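Local coordinates for exopolygalacturonate lyase (PDB 5A29), which probably cleaves pectate chains by beta-elimination, as a manganese-binding member of polysaccharide lyase family 2, at residues A[162-165]-A[166-170]; A[107-110]-A[111-115]; A[433-436]-A[437-441]; A[370-373]-A[374-377]. All coordinates share one frame; numbering follows the deposited sequence.

Contact 1: A[162-165]-A[166-170]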
ATOM      1  N   TYR A 162      -1.285  13.140   1.054  1.00 21.74           N
ATOM      2  CA  TYR A 162      -1.360  14.405   0.295  1.00 20.67           C
ATOM      3  C   TYR A 162      -2.182  15.551   0.860  1.00 21.11           C
ATOM      4  O   TYR A 162      -1.709  16.665   0.786  1.00 23.48           O
ATOM      5  CB  TYR A 162      -1.781  14.161  -1.200  1.00 18.39           C
ATOM      6  CG  TYR A 162      -0.754  13.336  -1.995  1.00 17.37           C
ATOM      7  CD1 TYR A 162       0.540  13.781  -2.219  1.00 20.10           C
ATOM      8  CD2 TYR A 162      -1.099  12.079  -2.517  1.00 20.40           C
ATOM      9  CE1 TYR A 162       1.480  13.035  -2.940  1.00 22.50           C
ATOM     10  CE2 TYR A 162      -0.169  11.353  -3.253  1.00 18.44           C
ATOM     11  CZ  TYR A 162       1.083  11.812  -3.496  1.00 20.95           C
ATOM     12  OH  TYR A 162       1.960  10.975  -4.182  1.00 20.40           O
ATOM     13  N   PRO A 163      -3.417  15.311   1.307  1.00 21.34           N
ATOM     14  CA  PRO A 163      -4.214  16.424   1.777  1.00 22.21           C
ATOM     15  C   PRO A 163      -3.540  17.147   2.943  1.00 25.12           C
ATOM     16  O   PRO A 163      -3.666  18.380   3.066  1.00 23.63           O
ATOM     17  CB  PRO A 163      -5.485  15.754   2.288  1.00 22.73           C
ATOM     18  CG  PRO A 163      -5.614  14.488   1.423  1.00 24.55           C
ATOM     19  CD  PRO A 163      -4.187  14.044   1.359  1.00 20.50           C
ATOM     20  N   PHE A 164      -2.772  16.431   3.764  1.00 23.77           N
ATOM     21  CA  PHE A 164      -2.163  17.116   4.916  1.00 21.63           C
ATOM     22  C   PHE A 164      -0.907  17.806   4.401  1.00 20.80           C
ATOM     23  O   PHE A 164      -0.553  18.944   4.786  1.00 22.83           O
ATOM     24  CB  PHE A 164      -1.786  16.073   6.015  1.00 22.06           C
ATOM     25  CG  PHE A 164      -1.039  16.694   7.145  1.00 22.78           C
ATOM     26  CD1 PHE A 164      -1.752  17.449   8.118  1.00 23.62           C
ATOM     27  CD2 PHE A 164       0.328  16.537   7.250  1.00 24.04           C
ATOM     28  CE1 PHE A 164      -1.073  18.095   9.152  1.00 21.71           C
ATOM     29  CE2 PHE A 164       1.025  17.147   8.297  1.00 23.83           C
ATOM     30  CZ  PHE A 164       0.318  17.954   9.236  1.00 19.36           C
ATOM     31  N   LEU A 165      -0.182  17.144   3.512  1.00 19.96           N
ATOM     32  CA  LEU A 165       1.040  17.770   2.976  1.00 21.22           C
ATOM     33  C   LEU A 165       0.628  19.103   2.261  1.00 21.55           C
ATOM     34  O   LEU A 165       1.347  20.128   2.359  1.00 23.13           O
ATOM     35  CB  LEU A 165       1.773  16.859   1.949  1.00 21.20           C
ATOM     36  CG  LEU A 165       2.251  15.488   2.470  1.00 25.84           C
ATOM     37  CD1 LEU A 165       2.786  14.606   1.341  1.00 27.27           C
ATOM     38  CD2 LEU A 165       3.265  15.587   3.620  1.00 26.14           C
ATOM     39  N   TYR A 166      -0.504  19.063   1.572  1.00 22.73           N
ATOM     40  CA  TYR A 166      -1.020  20.228   0.831  1.00 23.66           C
ATOM     41  C   TYR A 166      -1.371  21.350   1.845  1.00 28.00           C
ATOM     42  O   TYR A 166      -1.124  22.536   1.622  1.00 26.26           O
ATOM     43  CB  TYR A 166      -2.278  19.840   0.031  1.00 25.71           C
ATOM     44  CG  TYR A 166      -2.658  20.940  -0.937  1.00 27.16           C
ATOM     45  CD1 TYR A 166      -2.000  21.066  -2.158  1.00 29.21           C
ATOM     46  CD2 TYR A 166      -3.642  21.871  -0.611  1.00 29.52           C
ATOM     47  CE1 TYR A 166      -2.321  22.106  -3.031  1.00 30.30           C
ATOM     48  CE2 TYR A 166      -3.950  22.927  -1.459  1.00 29.63           C
ATOM     49  CZ  TYR A 166      -3.258  23.047  -2.654  1.00 33.29           C
ATOM     50  OH  TYR A 166      -3.586  24.075  -3.525  1.00 34.22           O
ATOM     51  N   HIS A 167      -2.041  20.973   2.911  1.00 25.66           N
ATOM     52  CA  HIS A 167      -2.276  21.856   4.037  1.00 29.02           C
ATOM     53  C   HIS A 167      -1.015  22.525   4.569  1.00 27.66           C
ATOM     54  O   HIS A 167      -1.059  23.704   4.852  1.00 27.49           O
ATOM     55  CB  HIS A 167      -3.042  21.103   5.155  1.00 28.24           C
ATOM     56  CG  HIS A 167      -3.108  21.841   6.459  1.00 33.65           C
ATOM     57  ND1 HIS A 167      -4.095  22.767   6.741  1.00 41.26           N
ATOM     58  CD2 HIS A 167      -2.365  21.727   7.592  1.00 33.84           C
ATOM     59  CE1 HIS A 167      -3.938  23.216   7.981  1.00 36.38           C
ATOM     60  NE2 HIS A 167      -2.891  22.604   8.518  1.00 36.78           N
ATOM     61  N   VAL A 168       0.100  21.815   4.705  1.00 24.94           N
ATOM     62  CA  VAL A 168       1.314  22.395   5.260  1.00 25.89           C
ATOM     63  C   VAL A 168       2.014  23.279   4.210  1.00 33.52           C
ATOM     64  O   VAL A 168       2.405  24.397   4.530  1.00 28.23           O
ATOM     65  CB  VAL A 168       2.262  21.338   5.828  1.00 24.89           C
ATOM     66  CG1 VAL A 168       3.601  21.939   6.249  1.00 29.19           C
ATOM     67  CG2 VAL A 168       1.618  20.601   7.008  1.00 25.47           C
ATOM     68  N   ASP A 169       2.109  22.815   2.951  1.00 29.00           N
ATOM     69  CA  ASP A 169       2.820  23.573   1.929  1.00 31.39           C
ATOM     70  C   ASP A 169       2.266  23.283   0.528  1.00 31.46           C
ATOM     71  O   ASP A 169       2.749  22.349  -0.134  1.00 32.00           O
ATOM     72  CB  ASP A 169       4.294  23.195   2.015  1.00 31.41           C
ATOM     73  CG  ASP A 169       5.178  24.042   1.115  1.00 41.00           C
ATOM     74  OD1 ASP A 169       4.653  24.679   0.153  1.00 35.15           O
ATOM     75  OD2 ASP A 169       6.411  23.985   1.342  1.00 38.71           O
ATOM     76  N   PRO A 170       1.207  24.000   0.117  1.00 30.23           N
ATOM     77  CA  PRO A 170       0.491  23.638  -1.117  1.00 30.83           C
ATOM     78  C   PRO A 170       1.380  23.746  -2.371  1.00 29.22           C
ATOM     79  O   PRO A 170       1.261  22.945  -3.278  1.00 25.73           O
ATOM     80  CB  PRO A 170      -0.659  24.637  -1.179  1.00 30.16           C
ATOM     81  CG  PRO A 170      -0.341  25.710  -0.144  1.00 29.72           C
ATOM     82  CD  PRO A 170       0.533  25.077   0.873  1.00 31.03           C
TER

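Contact 2: A[107-110]-A[111-115]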
ATOM      1  N   GLN A 107      -1.630  17.551  16.046  1.00 20.82           N
ATOM      2  CA  GLN A 107      -1.676  18.067  14.643  1.00 25.99           C
ATOM      3  C   GLN A 107      -0.625  19.173  14.444  1.00 25.83           C
ATOM      4  O   GLN A 107       0.071  19.236  13.418  1.00 23.42           O
ATOM      5  CB  GLN A 107      -3.145  18.529  14.460  1.00 28.77           C
ATOM      6  CG  GLN A 107      -3.567  19.361  13.327  1.00 45.24           C
ATOM      7  CD  GLN A 107      -3.205  20.774  13.551  1.00 37.21           C
ATOM      8  OE1 GLN A 107      -2.171  21.175  13.071  1.00 40.65           O
ATOM      9  NE2 GLN A 107      -4.006  21.524  14.317  1.00 41.03           N
ATOM     10  N   LEU A 108      -0.440  20.048  15.432  1.00 23.45           N
ATOM     11  CA  LEU A 108       0.570  21.080  15.279  1.00 23.43           C
ATOM     12  C   LEU A 108       2.001  20.558  15.227  1.00 25.37           C
ATOM     13  O   LEU A 108       2.844  21.119  14.537  1.00 24.99           O
ATOM     14  CB  LEU A 108       0.445  22.173  16.366  1.00 24.35           C
ATOM     15  CG  LEU A 108      -0.822  23.022  16.276  1.00 29.02           C
ATOM     16  CD1 LEU A 108      -0.939  23.870  17.558  1.00 37.26           C
ATOM     17  CD2 LEU A 108      -0.819  23.874  14.982  1.00 32.04           C
ATOM     18  N   GLU A 109       2.284  19.479  15.945  1.00 22.84           N
ATOM     19  CA  GLU A 109       3.584  18.869  15.890  1.00 23.80           C
ATOM     20  C   GLU A 109       3.750  18.167  14.508  1.00 22.95           C
ATOM     21  O   GLU A 109       4.845  18.193  13.944  1.00 24.93           O
ATOM     22  CB  GLU A 109       3.746  17.830  17.026  1.00 25.33           C
ATOM     23  CG  GLU A 109       5.079  17.069  17.030  1.00 28.23           C
ATOM     24  CD  GLU A 109       6.298  17.987  17.225  1.00 40.24           C
ATOM     25  OE1 GLU A 109       6.090  19.203  17.441  1.00 34.24           O
ATOM     26  OE2 GLU A 109       7.463  17.519  17.130  1.00 36.12           O
ATOM     27  N   ALA A 110       2.680  17.562  13.990  1.00 25.81           N
ATOM     28  CA  ALA A 110       2.728  16.986  12.593  1.00 25.68           C
ATOM     29  C   ALA A 110       3.092  18.113  11.584  1.00 24.33           C
ATOM     30  O   ALA A 110       3.976  17.936  10.711  1.00 22.84           O
ATOM     31  CB  ALA A 110       1.362  16.386  12.220  1.00 24.33           C
ATOM     32  N   VAL A 111       2.455  19.280  11.766  1.00 22.89           N
ATOM     33  CA  VAL A 111       2.794  20.460  10.922  1.00 26.24           C
ATOM     34  C   VAL A 111       4.252  20.853  11.064  1.00 27.70           C
ATOM     35  O   VAL A 111       4.993  20.960  10.063  1.00 25.26           O
ATOM     36  CB  VAL A 111       1.860  21.646  11.172  1.00 27.21           C
ATOM     37  CG1 VAL A 111       2.336  22.920  10.392  1.00 28.85           C
ATOM     38  CG2 VAL A 111       0.442  21.300  10.797  1.00 25.06           C
ATOM     39  N   ARG A 112       4.725  20.960  12.310  1.00 28.01           N
ATOM     40  CA  ARG A 112       6.118  21.284  12.550  1.00 27.06           C
ATOM     41  C   ARG A 112       7.153  20.347  11.894  1.00 27.16           C
ATOM     42  O   ARG A 112       8.172  20.793  11.328  1.00 25.43           O
ATOM     43  CB  ARG A 112       6.383  21.397  14.088  1.00 33.01           C
ATOM     44  CG  ARG A 112       7.710  22.082  14.443  1.00 37.59           C
ATOM     45  CD  ARG A 112       7.844  22.348  15.958  1.00 33.67           C
ATOM     46  NE  ARG A 112       8.222  21.090  16.586  1.00 35.54           N
ATOM     47  CZ  ARG A 112       9.476  20.700  16.800  1.00 35.78           C
ATOM     48  NH1 ARG A 112      10.480  21.508  16.536  1.00 35.92           N
ATOM     49  NH2 ARG A 112       9.720  19.496  17.305  1.00 36.81           N
ATOM     50  N   ILE A 113       6.941  19.043  12.030  1.00 22.63           N
ATOM     51  CA  ILE A 113       7.810  18.044  11.387  1.00 23.35           C
ATOM     52  C   ILE A 113       7.764  18.228   9.844  1.00 23.68           C
ATOM     53  O   ILE A 113       8.794  18.167   9.133  1.00 24.42           O
ATOM     54  CB  ILE A 113       7.282  16.626  11.696  1.00 25.00           C
ATOM     55  CG1 ILE A 113       7.501  16.327  13.213  1.00 25.41           C
ATOM     56  CG2 ILE A 113       8.021  15.613  10.797  1.00 24.05           C
ATOM     57  CD1 ILE A 113       6.668  15.181  13.781  1.00 26.74           C
ATOM     58  N   THR A 114       6.548  18.305   9.338  1.00 25.07           N
ATOM     59  CA  THR A 114       6.319  18.305   7.892  1.00 24.89           C
ATOM     60  C   THR A 114       6.924  19.576   7.279  1.00 28.70           C
ATOM     61  O   THR A 114       7.618  19.516   6.239  1.00 26.24           O
ATOM     62  CB  THR A 114       4.836  18.151   7.595  1.00 25.80           C
ATOM     63  OG1 THR A 114       4.428  16.842   8.100  1.00 22.52           O
ATOM     64  CG2 THR A 114       4.567  18.176   6.096  1.00 27.03           C
ATOM     65  N   ARG A 115       6.696  20.707   7.937  1.00 25.43           N
ATOM     66  CA  ARG A 115       7.163  21.987   7.399  1.00 28.14           C
ATOM     67  C   ARG A 115       8.695  21.977   7.368  1.00 28.40           C
ATOM     68  O   ARG A 115       9.317  22.485   6.416  1.00 31.38           O
ATOM     69  CB  ARG A 115       6.632  23.135   8.254  1.00 28.10           C
ATOM     70  CG  ARG A 115       6.784  24.467   7.534  1.00 40.47           C
ATOM     71  CD  ARG A 115       6.548  25.700   8.367  1.00 43.81           C
ATOM     72  NE  ARG A 115       5.280  25.754   9.076  1.00 48.87           N
ATOM     73  CZ  ARG A 115       4.087  25.878   8.510  1.00 44.29           C
ATOM     74  NH1 ARG A 115       3.958  25.830   7.197  1.00 49.02           N
ATOM     75  NH2 ARG A 115       3.013  25.976   9.272  1.00 44.75           N
TER

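Contact 3: A[433-436]-A[437-441]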
ATOM      1  N   TRP A 433     -22.404  -8.556  -0.093  1.00 14.97           N
ATOM      2  CA  TRP A 433     -22.798  -8.928   1.255  1.00 16.43           C
ATOM      3  C   TRP A 433     -22.526 -10.431   1.530  1.00 18.19           C
ATOM      4  O   TRP A 433     -21.974 -10.788   2.586  1.00 16.38           O
ATOM      5  CB  TRP A 433     -24.309  -8.578   1.572  1.00 15.53           C
ATOM      6  CG  TRP A 433     -24.616  -8.936   3.015  1.00 15.39           C
ATOM      7  CD1 TRP A 433     -25.160 -10.091   3.519  1.00 16.31           C
ATOM      8  CD2 TRP A 433     -24.325  -8.104   4.127  1.00 16.51           C
ATOM      9  NE1 TRP A 433     -25.218 -10.009   4.901  1.00 18.93           N
ATOM     10  CE2 TRP A 433     -24.738  -8.787   5.289  1.00 17.71           C
ATOM     11  CE3 TRP A 433     -23.804  -6.789   4.241  1.00 17.17           C
ATOM     12  CZ2 TRP A 433     -24.569  -8.243   6.618  1.00 16.65           C
ATOM     13  CZ3 TRP A 433     -23.656  -6.234   5.581  1.00 19.01           C
ATOM     14  CH2 TRP A 433     -24.034  -6.965   6.708  1.00 17.89           C
ATOM     15  N   GLN A 434     -22.910 -11.335   0.613  1.00 16.98           N
ATOM     16  CA  GLN A 434     -22.702 -12.754   0.828  1.00 17.11           C
ATOM     17  C   GLN A 434     -21.178 -13.076   0.948  1.00 15.13           C
ATOM     18  O   GLN A 434     -20.783 -13.927   1.764  1.00 16.00           O
ATOM     19  CB  GLN A 434     -23.233 -13.573  -0.360  1.00 19.75           C
ATOM     20  CG  GLN A 434     -24.779 -13.598  -0.375  1.00 24.47           C
ATOM     21  CD  GLN A 434     -25.285 -14.301   0.872  1.00 29.48           C
ATOM     22  OE1 GLN A 434     -24.882 -15.411   1.105  1.00 27.66           O
ATOM     23  NE2 GLN A 434     -26.052 -13.609   1.737  1.00 28.26           N
ATOM     24  N   LEU A 435     -20.375 -12.379   0.195  1.00 15.78           N
ATOM     25  CA  LEU A 435     -18.911 -12.629   0.231  1.00 17.39           C
ATOM     26  C   LEU A 435     -18.401 -12.154   1.628  1.00 17.11           C
ATOM     27  O   LEU A 435     -17.613 -12.857   2.296  1.00 16.53           O
ATOM     28  CB  LEU A 435     -18.290 -11.802  -0.882  1.00 18.22           C
ATOM     29  CG  LEU A 435     -16.807 -11.983  -1.055  1.00 22.60           C
ATOM     30  CD1 LEU A 435     -16.534 -13.464  -1.241  1.00 24.98           C
ATOM     31  CD2 LEU A 435     -16.299 -11.166  -2.250  1.00 24.23           C
ATOM     32  N   ALA A 436     -18.855 -10.971   2.076  1.00 15.88           N
ATOM     33  CA  ALA A 436     -18.369 -10.449   3.370  1.00 16.68           C
ATOM     34  C   ALA A 436     -18.824 -11.384   4.504  1.00 17.59           C
ATOM     35  O   ALA A 436     -18.055 -11.641   5.460  1.00 16.74           O
ATOM     36  CB  ALA A 436     -18.882  -9.022   3.621  1.00 16.61           C
ATOM     37  N   ALA A 437     -20.065 -11.870   4.463  1.00 16.13           N
ATOM     38  CA  ALA A 437     -20.560 -12.784   5.496  1.00 17.01           C
ATOM     39  C   ALA A 437     -19.747 -14.060   5.495  1.00 18.88           C
ATOM     40  O   ALA A 437     -19.423 -14.657   6.585  1.00 15.56           O
ATOM     41  CB  ALA A 437     -22.075 -13.147   5.281  1.00 17.77           C
ATOM     42  N   ASN A 438     -19.419 -14.538   4.291  1.00 16.88           N
ATOM     43  CA  ASN A 438     -18.656 -15.809   4.245  1.00 18.44           C
ATOM     44  C   ASN A 438     -17.175 -15.599   4.758  1.00 17.94           C
ATOM     45  O   ASN A 438     -16.664 -16.387   5.552  1.00 17.97           O
ATOM     46  CB  ASN A 438     -18.687 -16.413   2.799  1.00 18.64           C
ATOM     47  CG  ASN A 438     -18.019 -17.786   2.718  1.00 20.13           C
ATOM     48  OD1 ASN A 438     -16.792 -17.875   2.652  1.00 21.48           O
ATOM     49  ND2 ASN A 438     -18.800 -18.840   2.786  1.00 21.84           N
ATOM     50  N   MET A 439     -16.555 -14.521   4.349  1.00 15.77           N
ATOM     51  CA  MET A 439     -15.186 -14.201   4.805  1.00 17.80           C
ATOM     52  C   MET A 439     -15.150 -14.043   6.328  1.00 17.85           C
ATOM     53  O   MET A 439     -14.262 -14.607   7.006  1.00 18.98           O
ATOM     54  CB  MET A 439     -14.666 -12.924   4.146  1.00 16.55           C
ATOM     55  CG  MET A 439     -14.390 -13.011   2.591  1.00 17.70           C
ATOM     56  SD  MET A 439     -13.649 -11.410   2.128  1.00 22.39           S
ATOM     57  CE  MET A 439     -13.070 -12.009   0.492  1.00 25.35           C
ATOM     58  N   THR A 440     -16.096 -13.257   6.883  1.00 16.75           N
ATOM     59  CA  THR A 440     -16.053 -13.004   8.342  1.00 17.01           C
ATOM     60  C   THR A 440     -16.320 -14.294   9.094  1.00 18.49           C
ATOM     61  O   THR A 440     -15.691 -14.522  10.147  1.00 20.42           O
ATOM     62  CB  THR A 440     -17.041 -11.926   8.810  1.00 15.57           C
ATOM     63  OG1 THR A 440     -18.338 -12.214   8.251  1.00 15.62           O
ATOM     64  CG2 THR A 440     -16.574 -10.544   8.322  1.00 13.97           C
ATOM     65  N   HIS A 441     -17.147 -15.169   8.525  1.00 17.17           N
ATOM     66  CA  HIS A 441     -17.382 -16.477   9.126  1.00 19.95           C
ATOM     67  C   HIS A 441     -16.085 -17.275   9.239  1.00 22.97           C
ATOM     68  O   HIS A 441     -15.722 -17.821  10.342  1.00 20.50           O
ATOM     69  CB  HIS A 441     -18.412 -17.251   8.332  1.00 22.04           C
ATOM     70  CG  HIS A 441     -18.491 -18.689   8.724  1.00 27.33           C
ATOM     71  ND1 HIS A 441     -19.259 -19.125   9.786  1.00 26.91           N
ATOM     72  CD2 HIS A 441     -17.849 -19.784   8.240  1.00 28.87           C
ATOM     73  CE1 HIS A 441     -19.098 -20.428   9.934  1.00 29.66           C
ATOM     74  NE2 HIS A 441     -18.260 -20.854   8.999  1.00 33.02           N
TER

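Contact 4: A[370-373]-A[374-377]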
ATOM      1  N   ALA A 370     -11.852 -16.967  -8.140  1.00 20.72           N
ATOM      2  CA  ALA A 370     -10.733 -17.309  -7.228  1.00 18.97           C
ATOM      3  C   ALA A 370     -11.203 -17.728  -5.838  1.00 20.88           C
ATOM      4  O   ALA A 370     -10.456 -18.398  -5.115  1.00 20.57           O
ATOM      5  CB  ALA A 370      -9.805 -16.118  -7.071  1.00 18.62           C
ATOM      6  N   TYR A 371     -12.431 -17.370  -5.439  1.00 18.95           N
ATOM      7  CA  TYR A 371     -12.778 -17.551  -4.018  1.00 19.42           C
ATOM      8  C   TYR A 371     -13.367 -18.910  -3.784  1.00 21.38           C
ATOM      9  O   TYR A 371     -14.166 -19.393  -4.580  1.00 19.44           O
ATOM     10  CB  TYR A 371     -13.820 -16.486  -3.554  1.00 18.53           C
ATOM     11  CG  TYR A 371     -14.088 -16.483  -2.063  1.00 16.84           C
ATOM     12  CD1 TYR A 371     -13.077 -16.069  -1.150  1.00 20.16           C
ATOM     13  CD2 TYR A 371     -15.347 -16.785  -1.557  1.00 18.59           C
ATOM     14  CE1 TYR A 371     -13.323 -16.045   0.220  1.00 18.94           C
ATOM     15  CE2 TYR A 371     -15.575 -16.797  -0.194  1.00 17.87           C
ATOM     16  CZ  TYR A 371     -14.545 -16.376   0.677  1.00 22.04           C
ATOM     17  OH  TYR A 371     -14.728 -16.291   2.034  1.00 23.09           O
ATOM     18  N   ASN A 372     -12.986 -19.555  -2.673  1.00 20.31           N
ATOM     19  CA  ASN A 372     -13.621 -20.820  -2.293  1.00 19.20           C
ATOM     20  C   ASN A 372     -14.451 -20.624  -1.024  1.00 18.98           C
ATOM     21  O   ASN A 372     -13.899 -20.533   0.087  1.00 20.02           O
ATOM     22  CB  ASN A 372     -12.533 -21.854  -1.970  1.00 22.23           C
ATOM     23  CG  ASN A 372     -13.099 -23.246  -1.723  1.00 29.25           C
ATOM     24  OD1 ASN A 372     -14.298 -23.430  -1.482  1.00 28.51           O
ATOM     25  ND2 ASN A 372     -12.206 -24.260  -1.779  1.00 24.86           N
ATOM     26  N   PRO A 373     -15.772 -20.617  -1.160  1.00 19.47           N
ATOM     27  CA  PRO A 373     -16.605 -20.269  -0.004  1.00 20.71           C
ATOM     28  C   PRO A 373     -16.659 -21.399   1.026  1.00 22.47           C
ATOM     29  O   PRO A 373     -17.091 -21.183   2.116  1.00 22.08           O
ATOM     30  CB  PRO A 373     -17.994 -19.988  -0.620  1.00 23.53           C
ATOM     31  CG  PRO A 373     -18.001 -20.698  -1.925  1.00 28.13           C
ATOM     32  CD  PRO A 373     -16.546 -20.730  -2.415  1.00 24.24           C
ATOM     33  N   GLU A 374     -16.228 -22.614   0.680  1.00 22.78           N
ATOM     34  CA  GLU A 374     -16.192 -23.680   1.683  1.00 23.38           C
ATOM     35  C   GLU A 374     -15.136 -23.482   2.742  1.00 25.43           C
ATOM     36  O   GLU A 374     -15.343 -23.891   3.874  1.00 26.26           O
ATOM     37  CB  GLU A 374     -15.997 -25.020   1.026  1.00 32.84           C
ATOM     38  CG  GLU A 374     -17.097 -25.289   0.043  1.00 41.74           C
ATOM     39  CD  GLU A 374     -17.079 -26.722  -0.414  1.00 69.69           C
ATOM     40  OE1 GLU A 374     -16.107 -27.098  -1.104  1.00 83.87           O
ATOM     41  OE2 GLU A 374     -18.018 -27.478  -0.074  1.00 75.81           O
ATOM     42  N   ASN A 375     -14.077 -22.739   2.453  1.00 22.72           N
ATOM     43  CA  ASN A 375     -13.033 -22.580   3.448  1.00 24.26           C
ATOM     44  C   ASN A 375     -12.495 -21.191   3.512  1.00 25.91           C
ATOM     45  O   ASN A 375     -11.620 -20.927   4.297  1.00 22.44           O
ATOM     46  CB  ASN A 375     -11.889 -23.604   3.252  1.00 30.63           C
ATOM     47  CG  ASN A 375     -11.289 -23.582   1.873  1.00 27.71           C
ATOM     48  OD1 ASN A 375     -11.402 -22.602   1.134  1.00 26.47           O
ATOM     49  ND2 ASN A 375     -10.596 -24.669   1.514  1.00 28.68           N
ATOM     50  N   GLY A 376     -12.970 -20.287   2.663  1.00 19.52           N
ATOM     51  CA  GLY A 376     -12.502 -18.914   2.760  1.00 18.68           C
ATOM     52  C   GLY A 376     -11.165 -18.703   2.088  1.00 21.76           C
ATOM     53  O   GLY A 376     -10.553 -17.667   2.290  1.00 24.85           O
ATOM     54  N   THR A 377     -10.731 -19.595   1.191  1.00 18.43           N
ATOM     55  CA  THR A 377      -9.414 -19.381   0.590  1.00 17.67           C
ATOM     56  C   THR A 377      -9.527 -18.715  -0.778  1.00 17.89           C
ATOM     57  O   THR A 377     -10.624 -18.718  -1.337  1.00 17.86           O
ATOM     58  CB  THR A 377      -8.602 -20.674   0.438  1.00 20.65           C
ATOM     59  OG1 THR A 377      -9.414 -21.615  -0.266  1.00 21.51           O
ATOM     60  CG2 THR A 377      -8.263 -21.233   1.854  1.00 22.95           C
TER
HETATM   61  O   HOH W   1     -13.169 -26.983  -0.829  1.00 41.70           O
HETATM   62  O   HOH W   2      -9.369 -23.664  -2.233  1.00 43.04           O

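Contact 1: A[162-165]-A[166-170]
Tyr166 follows directly on the first turn of the helix 162-168 and closes it, its N bonding to Tyr162 O at 2.8 Å. Its CB rests against the carbonyl oxygens of Tyr162 and Pro163. The ring leads away from the first turn, and Pro170 CB sits over one face near the rim. His167 N bonds to Pro163 O at 3.1 Å. Its imidazole brings CD2 within 4.2 Å of Phe164 CE1. The two rings are inclined by 31° and meet obliquely. Between side chains, the nearest pair is Val168 and Phe164. Val168 CG2 lies over one face of the Phe164 ring, offset toward the rim, 3.7 Å from Phe164 CZ; this is a CH-pi contact. Phe164 CG stands anti to the backbone N (chi1 174°), which leads the ring along the helix toward Val168. Val168 N bonds to Phe164 O at 2.9 Å, with a weak second bond to Leu165 O. Asp169 N also goes to Leu165 O, at 2.9 Å. Asp169 then leaves helical geometry and serves as N-cap of the next helix, its OD1 accepting from Ala172 N. Pro170 begins that helix, 170-184. Around this turn, Phe164 packs on helix 105-120, Tyr162 and Tyr166 meet helices 234-250 and 170-184, and Leu165 touches Thr173 and Phe84.

Contact 2: A[107-110]-A[111-115]
Glu109 and Arg112 form a salt bridge three residues apart on the alpha-helix 105-120. The grip is side-on and uses two nitrogens. Arg112 NE donates to Glu109 OE1 at 3.0 Å, almost straight (178°) and in the guanidinium plane. Arg112 NH2 donates to Glu109 OE2 at 3.0 Å, on the syn lone pair. The carboxylate and guanidinium planes are 33° apart, so the two groups are not coplanar. Glu109 bends at chi2 (62°), which turns its carboxylate up the helix toward Arg112. OE2 has a second cationic partner, Arg48, so the carboxylate is held by two arginines and is probably stabilised as an anion. Glu109 CG also meets Ile113 CD1, the two side chains crossing at about a right angle. Gln107 lies alongside Val111, its OE1 3.5 Å from Val111 CG2. The Gln107 NE2 end is taken by Gln104 OE1. Main-chain donors are met in regular order: Val111 N by Gln107 O, Arg112 N by Leu108 O and Ile113 N by Glu109 O. Ala110 and Thr114 also touch helix 88-101, through Leu94 and Leu91. Ala110 O accepts twice, from Thr114 N at 2.9 Å and Thr114 OG1 at 2.9 Å, from opposite faces of its carbonyl plane.

Contact 3: A[433-436]-A[437-441]
Leu435 overlaps the end of Met439 one turn further along helix 430-442. Met439 CE lies 4.0 Å from Leu435 CG and about as far from its CD1. The methionine chain is extended beyond CG, so its methyl end reaches the leucine branch, away from the helix backbone. Near the backbone, Met439 CG comes 3.2 Å from Leu435 O, a tight approach. The same oxygen accepts from Met439 N at 2.8 Å. Both side chains pack on Tyr367 and Tyr371 and on Ile420 of helix 417-426. Trp433 is on another face of the helix. Its indole reaches Ala437 CB loosely, and NE1 donates to Gly449 O. The ring also meets Tyr424. Ala437 N bonds to Trp433 O and Asn438 N to Gln434 O, both at 2.9 Å. Asn438 sets its CB 3.4 Å from Gln434 O and sends its amide away from the first turn. There OD1 bonds to Tyr371 OH, and ND2 donates to Pro373 O. Both polar ends of this amide are thus used, which fixes its rotation. Thr440 N bonds to Ala436 O. With chi1 at 49°, Thr440 OG1 swings back to within 2.9 Å of Ala436 O. The small Ala436 faces Leu421, and Thr440 touches Leu417, so helices 430-442 and 417-426 pack directly. These are i to i+4 contacts of an alpha-helix, consistent with the (alpha/alpha)7 barrel of polysaccharide lyase family 2, which is built largely of packed helices.

Contact 4: A[370-373]-A[374-377]
Asn372 and the residues up to Thr377 form a tight hairpin with a G1 beta bulge, linking the short, weakly bonded strand 371-372 to strand 377-378. Gly376 and Thr377 both face Asn372 across the bulge. The main-chain bonds come first. Asn372 N donates to Thr377 O at 2.8 Å. Asn372 O accepts from Gly376 N at 2.7 Å, nearly head-on, and from Asn375 N at 3.2 Å, well above the carbonyl plane. The bond from Thr377 N to Asn372 O is long and weak. Pro373 and Glu374 have the angles of a type I turn. Gly376 has a positive phi (81°), as the glycine of a G1 bulge does. The amides brace the turn. Asn372 OD1 accepts from Glu374 N at 3.0 Å. Asn375 OD1 accepts from Thr377 N, an Asx turn, and from Thr377 OG1 at 2.6 Å, both on the same face of its plane. The side chains of Asn372 and Asn375 cross at about a right angle, with their amide planes 56° apart. Packing is supplied by Tyr371, whose ring runs beside Gly376; its OH, held by Asn438 OD1, comes 3.5 Å from Gly376 CA. Water bridges complete the polar side. One water accepts from Asn372 ND2 and donates to Glu374 OE1. The other accepts from Asn372 ND2 at 2.9 Å and donates to Thr377 OG1 at 2.8 Å.

How the contacts relate
The four contacts form two touching pairs at distant places, contacts 1 and 2 about 11 Å apart between centres and contacts 3 and 4 about 10 Å. Contacts 1 and 4 lie on opposite sides of the chain's centre. Contacts 1 to 3 each join neighbouring turns within a single helix. Contact 4 is a hairpin turn. Contact 3 is the most buried; over its helical hydrogen bonds its main side-chain pair is apolar. Contacts 1, 2 and 4 are partly buried and include exposed residues. Contact 2 carries a salt bridge, contact 4 water bridges. The helices of contacts 1 and 2 pack against each other. The helix of contact 3 meets the hairpin of contact 4 through side-chain hydrogen bonds as well as apolar packing.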